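Local structure of type II restriction enzyme MspI (Moraxella sp., 1SA3) at residues L39-D44 with K49-N54. The protein recognises the double-stranded DNA sequence 5'-CCGG-3' and cleaves it after the first cytosine, leaving fragments with terminal 5'-phosphates. Sequence-based numbering, arbitrary orientation.
Sequences LDIFKD and KKYNTN
Tyr51 brings the CD1-CE1 side of its ring up to the backbone of Asp40 and Ile41, and the contact is van der Waals packing of this ring on main chain and an isoleucine branch. CD1 of the ring stands 3.9 Å from CA of Ile41, so it is main chain rather than branched side chain that meets the aromatic group most closely. Further along the same side of the ring, CE1 of Tyr51 comes within 4.2 Å of O of Asp40. Both approaches are oblique to the ring. The isoleucine adds its short branch, CG2, which lies 4.2 Å from CB of Tyr51 near the root of that side chain. With CG anti to its own carbonyl carbon (chi1 -69°), the tyrosine reaches across to Asp40 and Ile41, while CD of Lys50 lies 4.1 Å over one ring face, nearer its margin than its middle.

No hydrogen bond joins the two segments; several polar groups bond within their own segment or to neighbouring residues. Thr53 turns OG1 back to O of Lys50 at 2.9 Å, almost in line with the carbonyl (C=O...OG1 angle 164°), after the chain turns sharply at Asn52 in an inverse gamma turn. Asp40 forms a salt bridge with Lys36, one turn earlier in its helix. Asp44 N-caps the following helix, its OD2 accepting from N of Ser47.

This is structural packing in a PDDEXK-clan nuclease, the Asp40 side chain lying about 13 Å from the bound sodium ion. Two consecutive helices are joined by a short turn, with the C-terminal end of helix 23-41 against that of helix 45-51. Leu5 of helix 4-12 touches both Ile41 and Tyr51, as does Glu59 of helix 57-69, and Phe56 meets the tyrosine edge-to-face. The Phe42 side chain touches Leu66 of helix 57-69 and Ile102 and Phe104 of strand 100-106, tying this corner to the mixed sheet.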
loop_
_atom_site.group_PDB
_atom_site.type_symbol
_atom_site.label_atom_id
_atom_site.label_comp_id
_atom_site.label_asym_id
_atom_site.label_seq_id
_atom_site.Cartn_x
_atom_site.Cartn_y
_atom_site.Cartn_z
ATOM N N LEU E 39 7.509 -10.838 7.425
ATOM C CA LEU E 39 7.180 -11.520 8.665
ATOM C C LEU E 39 8.390 -12.234 9.270
ATOM O O LEU E 39 8.592 -12.193 10.488
ATOM C CB LEU E 39 6.039 -12.516 8.445
ATOM C CG LEU E 39 4.670 -11.973 8.004
ATOM C CD1 LEU E 39 3.741 -13.139 7.708
ATOM C CD2 LEU E 39 4.068 -11.092 9.089
ATOM N N ASP E 40 9.200 -12.865 8.426
ATOM C CA ASP E 40 10.378 -13.578 8.907
ATOM C C ASP E 40 11.488 -12.644 9.381
ATOM O O ASP E 40 12.172 -12.935 10.361
ATOM C CB ASP E 40 10.914 -14.515 7.819
ATOM C CG ASP E 40 10.077 -15.777 7.670
ATOM O OD1 ASP E 40 9.154 -15.981 8.488
ATOM O OD2 ASP E 40 10.350 -16.565 6.738
ATOM N N ILE E 41 11.676 -11.525 8.691
ATOM C CA ILE E 41 12.705 -10.580 9.095
ATOM C C ILE E 41 12.371 -10.045 10.491
ATOM O O ILE E 41 13.268 -9.841 11.311
ATOM C CB ILE E 41 12.822 -9.405 8.088
ATOM C CG1 ILE E 41 13.431 -9.905 6.777
ATOM C CG2 ILE E 41 13.677 -8.284 8.680
ATOM C CD1 ILE E 41 13.411 -8.887 5.644
ATOM N N PHE E 42 11.078 -9.849 10.758
ATOM C CA PHE E 42 10.609 -9.335 12.045
ATOM C C PHE E 42 9.875 -10.378 12.885
ATOM O O PHE E 42 8.975 -10.042 13.658
ATOM C CB PHE E 42 9.681 -8.127 11.823
ATOM C CG PHE E 42 10.385 -6.914 11.277
ATOM C CD1 PHE E 42 10.678 -6.814 9.922
ATOM C CD2 PHE E 42 10.793 -5.889 12.130
ATOM C CE1 PHE E 42 11.368 -5.719 9.418
ATOM C CE2 PHE E 42 11.487 -4.780 11.642
ATOM C CZ PHE E 42 11.777 -4.692 10.281
ATOM N N LYS E 43 10.273 -11.636 12.749
ATOM C CA LYS E 43 9.637 -12.736 13.471
ATOM C C LYS E 43 9.837 -12.651 14.978
ATOM O O LYS E 43 8.903 -12.880 15.746
ATOM C CB LYS E 43 10.180 -14.075 12.958
ATOM C CG LYS E 43 9.453 -15.290 13.504
ATOM C CD LYS E 43 10.079 -16.570 12.970
ATOM C CE LYS E 43 9.195 -17.771 13.262
ATOM N NZ LYS E 43 7.862 -17.612 12.616
ATOM N N ASP E 44 11.057 -12.333 15.390
ATOM C CA ASP E 44 11.391 -12.211 16.803
ATOM C C ASP E 44 12.607 -11.319 16.979
ATOM O O ASP E 44 13.250 -10.928 16.007
ATOM C CB ASP E 44 11.651 -13.594 17.403
ATOM C CG ASP E 44 12.523 -14.455 16.515
ATOM O OD1 ASP E 44 12.177 -15.635 16.329
ATOM O OD2 ASP E 44 13.543 -13.950 16.005
ATOM N N LYS E 49 17.645 -8.649 15.209
ATOM C CA LYS E 49 19.033 -8.293 15.498
ATOM C C LYS E 49 19.968 -8.941 14.468
ATOM O O LYS E 49 20.980 -8.361 14.062
ATOM C CB LYS E 49 19.422 -8.756 16.899
ATOM C CG LYS E 49 18.732 -8.013 18.024
ATOM C CD LYS E 49 19.251 -8.515 19.366
ATOM C CE LYS E 49 18.765 -7.657 20.516
ATOM N NZ LYS E 49 19.442 -8.037 21.784
ATOM N N LYS E 50 19.617 -10.147 14.048
ATOM C CA LYS E 50 20.413 -10.873 13.058
ATOM C C LYS E 50 20.430 -10.162 11.703
ATOM O O LYS E 50 21.495 -9.902 11.135
ATOM C CB LYS E 50 19.844 -12.289 12.879
ATOM C CG LYS E 50 20.428 -13.101 11.713
ATOM C CD LYS E 50 19.663 -14.420 11.535
ATOM C CE LYS E 50 20.248 -15.297 10.421
ATOM N NZ LYS E 50 21.581 -15.887 10.780
ATOM N N TYR E 51 19.241 -9.837 11.196
ATOM C CA TYR E 51 19.114 -9.213 9.888
ATOM C C TYR E 51 19.514 -7.757 9.754
ATOM O O TYR E 51 19.832 -7.309 8.656
ATOM C CB TYR E 51 17.695 -9.435 9.358
ATOM C CG TYR E 51 17.455 -10.888 9.021
ATOM C CD1 TYR E 51 16.438 -11.615 9.639
ATOM C CD2 TYR E 51 18.282 -11.551 8.105
ATOM C CE1 TYR E 51 16.251 -12.965 9.359
ATOM C CE2 TYR E 51 18.104 -12.905 7.820
ATOM C CZ TYR E 51 17.090 -13.602 8.452
ATOM O OH TYR E 51 16.926 -14.943 8.196
ATOM N N ASN E 52 19.520 -7.014 10.855
ATOM C CA ASN E 52 19.915 -5.618 10.776
ATOM C C ASN E 52 21.426 -5.504 10.971
ATOM O O ASN E 52 21.900 -4.678 11.748
ATOM C CB ASN E 52 19.196 -4.788 11.839
ATOM C CG ASN E 52 19.141 -3.322 11.471
ATOM O OD1 ASN E 52 18.373 -2.921 10.591
ATOM N ND2 ASN E 52 19.971 -2.516 12.118
ATOM N N THR E 53 22.177 -6.353 10.278
ATOM C CA THR E 53 23.633 -6.334 10.376
ATOM C C THR E 53 24.230 -6.378 8.982
ATOM O O THR E 53 23.576 -6.816 8.033
ATOM C CB THR E 53 24.175 -7.548 11.159
ATOM O OG1 THR E 53 24.014 -8.738 10.372
ATOM C CG2 THR E 53 23.438 -7.701 12.477
ATOM N N ASN E 54 25.472 -5.924 8.865
ATOM C CA ASN E 54 26.170 -5.914 7.589
ATOM C C ASN E 54 26.402 -7.325 7.059
ATOM O O ASN E 54 26.915 -7.496 5.954
ATOM C CB ASN E 54 27.507 -5.190 7.735
ATOM C CG ASN E 54 27.340 -3.702 7.952
ATOM O OD1 ASN E 54 28.285 -3.013 8.336
ATOM N ND2 ASN E 54 26.138 -3.192 7.695
#